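Local coordinates for putative extracellular solute-binding protein (Bordetella bronchiseptica, PDB 4P56) that binds mandelate and probably delivers such aromatic hydroxy acids from the periplasm to a TRAP transporter of the inner membrane, at residues A[158-161]-A[162-165]; A[194-197]-A[198-202]. All blocks are in the same frame, centred on the assembly; numbering follows the deposited sequence.

In the fold
Both contacts are local, one chain segment folding back on itself, and they follow one another along the chain with centres about 21 Å apart and nearest atoms about 12 Å apart. Contact 1 is a turn in the loop between strands 149-153 and 168-171, both of the mixed six-stranded sheet; contact 2 spans the short helix 195-200 and the turn after it, ahead of strand 206-210 of that sheet. Each is partly buried, with an apolar side turned inward and a polar one near the surface. In 158-165 a carboxylate collects backbone N-H groups; in 194-202 side-chain hydroxyls donate to backbone carbonyls. In contact 2 the side chain of Ser195 is about 8 Å from a bound (R)-mandelic acid.

Contact 1: A[158-161]-A[162-165]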
loop_
_atom_site.group_PDB
_atom_site.type_symbol
_atom_site.label_atom_id
_atom_site.label_comp_id
_atom_site.label_asym_id
_atom_site.label_seq_id
_atom_site.Cartn_x
_atom_site.Cartn_y
_atom_site.Cartn_z
ATOM N N VAL A 158 -11.214 1.372 20.512
ATOM C CA VAL A 158 -11.624 2.531 19.731
ATOM C C VAL A 158 -13.068 2.344 19.289
ATOM O O VAL A 158 -13.338 1.661 18.305
ATOM C CB VAL A 158 -10.745 2.736 18.474
ATOM C CG1 VAL A 158 -11.199 3.991 17.710
ATOM C CG2 VAL A 158 -9.280 2.856 18.852
ATOM N N LYS A 159 -13.987 2.962 20.020
ATOM C CA LYS A 159 -15.409 2.860 19.737
ATOM C C LYS A 159 -16.066 4.223 19.480
ATOM O O LYS A 159 -17.112 4.278 18.859
ATOM C CB LYS A 159 -16.112 2.141 20.893
ATOM C CG LYS A 159 -15.721 0.658 21.002
ATOM C CD LYS A 159 -16.274 -0.009 22.267
ATOM C CE LYS A 159 -15.364 0.228 23.457
ATOM N NZ LYS A 159 -15.861 -0.383 24.730
ATOM N N GLN A 160 -15.451 5.310 19.952
ATOM C CA GLN A 160 -15.950 6.661 19.667
ATOM C C GLN A 160 -14.777 7.562 19.290
ATOM O O GLN A 160 -13.636 7.249 19.613
ATOM C CB GLN A 160 -16.675 7.235 20.863
ATOM C CG GLN A 160 -15.723 7.631 21.978
ATOM C CD GLN A 160 -16.436 7.941 23.281
ATOM O OE1 GLN A 160 -17.022 9.012 23.441
ATOM N NE2 GLN A 160 -16.392 6.998 24.220
ATOM N N ILE A 161 -15.053 8.664 18.599
ATOM C CA ILE A 161 -13.984 9.465 17.973
ATOM C C ILE A 161 -12.955 9.900 19.029
ATOM O O ILE A 161 -11.748 9.917 18.770
ATOM C CB ILE A 161 -14.566 10.681 17.188
ATOM C CG1 ILE A 161 -13.467 11.463 16.436
ATOM C CG2 ILE A 161 -15.294 11.623 18.115
ATOM C CD1 ILE A 161 -12.955 10.783 15.212
ATOM N N GLY A 162 -13.437 10.211 20.226
ATOM C CA GLY A 162 -12.577 10.675 21.292
ATOM C C GLY A 162 -11.538 9.652 21.731
ATOM O O GLY A 162 -10.519 10.034 22.295
ATOM N N ASP A 163 -11.776 8.374 21.455
ATOM C CA ASP A 163 -10.844 7.312 21.851
ATOM C C ASP A 163 -9.493 7.396 21.122
ATOM O O ASP A 163 -8.490 6.873 21.612
ATOM C CB ASP A 163 -11.459 5.915 21.631
ATOM C CG ASP A 163 -12.626 5.616 22.570
ATOM O OD1 ASP A 163 -12.701 6.208 23.673
ATOM O OD2 ASP A 163 -13.461 4.758 22.213
ATOM N N PHE A 164 -9.452 8.054 19.962
ATOM C CA PHE A 164 -8.179 8.234 19.259
ATOM C C PHE A 164 -7.282 9.263 19.923
ATOM O O PHE A 164 -6.066 9.308 19.644
ATOM C CB PHE A 164 -8.399 8.739 17.833
ATOM C CG PHE A 164 -8.854 7.687 16.848
ATOM C CD1 PHE A 164 -8.007 6.684 16.436
ATOM C CD2 PHE A 164 -10.111 7.775 16.259
ATOM C CE1 PHE A 164 -8.438 5.733 15.481
ATOM C CE2 PHE A 164 -10.530 6.841 15.328
ATOM C CZ PHE A 164 -9.688 5.832 14.937
ATOM N N GLN A 165 -7.857 10.144 20.740
ATOM C CA GLN A 165 -7.097 11.305 21.184
ATOM C C GLN A 165 -5.876 10.866 21.982
ATOM O O GLN A 165 -5.995 10.162 22.975
ATOM C CB GLN A 165 -7.955 12.287 22.000
ATOM C CG GLN A 165 -7.282 13.681 22.142
ATOM C CD GLN A 165 -7.192 14.455 20.809
ATOM O OE1 GLN A 165 -8.199 14.626 20.113
ATOM N NE2 GLN A 165 -5.979 14.909 20.449
HETATM O O HOH W 1 -15.722 10.740 21.732
HETATM O O HOH W 2 -15.148 3.800 24.248
#
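With its CG anti to the carbonyl carbon (chi1 -68°), Asp163 swings its carboxylate back over the turn to the amides of Lys159 and Gln160, while Val158, whose CG1 is anti to the backbone N (chi1 -179°), sends that methyl over the Phe164 ring. Asp163 OD2 takes two N-H groups. Lys159 N lies 2.9 Å from Asp163 OD2 in a nearly straight bond on its anti lone pair. Gln160 N, 3.1 Å from Asp163 OD2, comes from above the carboxylate plane. In return Asp163 N donates to Gln160 O over 2.8 Å. That bond closes a type I beta turn in the loop joining strands 149-153 and 168-171, and the bond from Phe164 N to Ile161 O closes a second, consecutive one. One water links Gln160 OE1 to Gly162 N, and another donates to Asp163 OD2, adding to its two amide donors. On the buried side, Val158 CG1 makes a CH-pi contact 3.8 Å from the Phe164 ring centroid, and Val158 O accepts a hydrogen bond from Thr227. Ile161 CD1 reaches Phe164 CD2 more loosely, at 4.3 Å, and the Ile161 side chain also packs on Ala302, Val303 and Arg306 of helix 297-307.

Contact 2: A[194-197]-A[198-202]; sequences ESYE and LLSTG
Tyr196 and Ser200 meet one helical turn apart, as do Glu197 and Thr201, in the short helix 195-200 and the turn that ends it. The backbone bonds come first: Leu198 N, Leu199 N, Ser200 N and Thr201 N donate in order to the carbonyls of Glu194, Ser195, Tyr196 and Glu197. Beyond them Gly202, with positive phi, belongs to a Schellman motif at the C-terminal end, one of the motif's two backward bonds running from Gly202 N to Leu199 O, 3.1 Å.

Hydroxyl-to-carbonyl bonds form a second set. Ser200 OG donates to Tyr196 O over 2.8 Å, tilted from the carbonyl plane, while Ser200 N reaches the same Tyr196 O at 2.7 Å. Thr201 repeats the pattern on Glu197 O, with OG1 2.7 Å and N 3.1 Å from that oxygen. In both residues the hydroxyl stands between the backbone N and the carbonyl carbon (chi1 65° in Ser200, 61° in Thr201), a setting that points it back up the helix. At the other end Ser195 OG is bonded to Ala192 O.

Carbon contacts make the third set. Ser200 CB lies over one face of the Tyr196 ring, 4.1 Å from its centroid and displaced toward the rim, a CH-pi contact. Thr201 CG2 touches the Glu197 carboxylate, 3.6 Å from Glu197 OE2. Leu199 packs on Val207 of strand 206-210 and on the loop residues Thr154 and Leu219. The Ser195 side chain touches Phe209, which, like Ala192, lines the mandelate pocket.

The hydroxyls of Ser200 and Thr201 are thus satisfied by carbonyls four residues back in their own backbone, and each of these oxygens, gripped by an amide and a hydroxyl of one residue, ties that residue's side-chain rotation to the backbone.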
loop_
_atom_site.group_PDB
_atom_site.type_symbol
_atom_site.label_atom_id
_atom_site.label_comp_id
_atom_site.label_asym_id
_atom_site.label_seq_id
_atom_site.Cartn_x
_atom_site.Cartn_y
_atom_site.Cartn_z
ATOM N N GLU A 194 9.157 -1.849 11.448
ATOM C CA GLU A 194 9.423 -1.323 12.774
ATOM C C GLU A 194 8.260 -1.536 13.755
ATOM O O GLU A 194 8.387 -1.224 14.942
ATOM C CB GLU A 194 9.802 0.161 12.731
ATOM C CG GLU A 194 11.110 0.438 12.013
ATOM C CD GLU A 194 11.664 1.826 12.273
ATOM O OE1 GLU A 194 11.568 2.321 13.417
ATOM O OE2 GLU A 194 12.207 2.421 11.318
ATOM N N SER A 195 7.133 -2.050 13.266
ATOM C CA SER A 195 5.910 -2.076 14.060
ATOM C C SER A 195 6.039 -2.996 15.295
ATOM O O SER A 195 5.587 -2.661 16.387
ATOM C CB SER A 195 4.701 -2.453 13.166
ATOM O OG SER A 195 4.805 -3.786 12.660
ATOM N N TYR A 196 6.701 -4.133 15.141
ATOM C CA TYR A 196 6.829 -5.064 16.251
ATOM C C TYR A 196 7.650 -4.445 17.381
ATOM O O TYR A 196 7.247 -4.471 18.558
ATOM C CB TYR A 196 7.451 -6.400 15.794
ATOM C CG TYR A 196 7.551 -7.342 16.964
ATOM C CD1 TYR A 196 6.493 -8.174 17.297
ATOM C CD2 TYR A 196 8.677 -7.339 17.792
ATOM C CE1 TYR A 196 6.564 -9.021 18.407
ATOM C CE2 TYR A 196 8.746 -8.166 18.896
ATOM C CZ TYR A 196 7.689 -9.001 19.196
ATOM O OH TYR A 196 7.765 -9.823 20.291
ATOM N N GLU A 197 8.794 -3.866 17.047
ATOM C CA GLU A 197 9.611 -3.245 18.085
ATOM C C GLU A 197 8.854 -2.118 18.820
ATOM O O GLU A 197 8.890 -2.003 20.054
ATOM C CB GLU A 197 10.913 -2.699 17.481
ATOM C CG GLU A 197 11.755 -1.907 18.449
ATOM C CD GLU A 197 12.433 -2.787 19.471
ATOM O OE1 GLU A 197 12.180 -4.007 19.460
ATOM O OE2 GLU A 197 13.220 -2.263 20.286
ATOM N N LEU A 198 8.187 -1.264 18.064
ATOM C CA LEU A 198 7.531 -0.104 18.652
ATOM C C LEU A 198 6.354 -0.516 19.533
ATOM O O LEU A 198 6.045 0.145 20.522
ATOM C CB LEU A 198 7.031 0.835 17.558
ATOM C CG LEU A 198 8.101 1.640 16.825
ATOM C CD1 LEU A 198 7.499 2.233 15.571
ATOM C CD2 LEU A 198 8.684 2.731 17.717
ATOM N N LEU A 199 5.669 -1.584 19.141
ATOM C CA LEU A 199 4.515 -2.049 19.899
ATOM C C LEU A 199 4.935 -2.904 21.078
ATOM O O LEU A 199 4.403 -2.753 22.189
ATOM C CB LEU A 199 3.566 -2.856 19.000
ATOM C CG LEU A 199 2.743 -1.979 18.050
ATOM C CD1 LEU A 199 2.119 -2.828 16.971
ATOM C CD2 LEU A 199 1.681 -1.187 18.797
ATOM N N SER A 200 5.866 -3.825 20.838
ATOM C CA SER A 200 6.310 -4.725 21.910
ATOM C C SER A 200 6.912 -3.953 23.080
ATOM O O SER A 200 6.749 -4.363 24.234
ATOM C CB SER A 200 7.306 -5.755 21.397
ATOM O OG SER A 200 8.510 -5.146 20.956
ATOM N N THR A 201 7.593 -2.838 22.788
ATOM C CA THR A 201 8.273 -2.054 23.827
ATOM C C THR A 201 7.359 -1.029 24.483
ATOM O O THR A 201 7.720 -0.426 25.513
ATOM C CB THR A 201 9.503 -1.308 23.285
ATOM O OG1 THR A 201 9.100 -0.387 22.258
ATOM C CG2 THR A 201 10.528 -2.287 22.725
ATOM N N GLY A 202 6.170 -0.853 23.912
ATOM C CA GLY A 202 5.202 0.097 24.414
ATOM C C GLY A 202 5.427 1.548 24.017
ATOM O O GLY A 202 4.833 2.427 24.625
#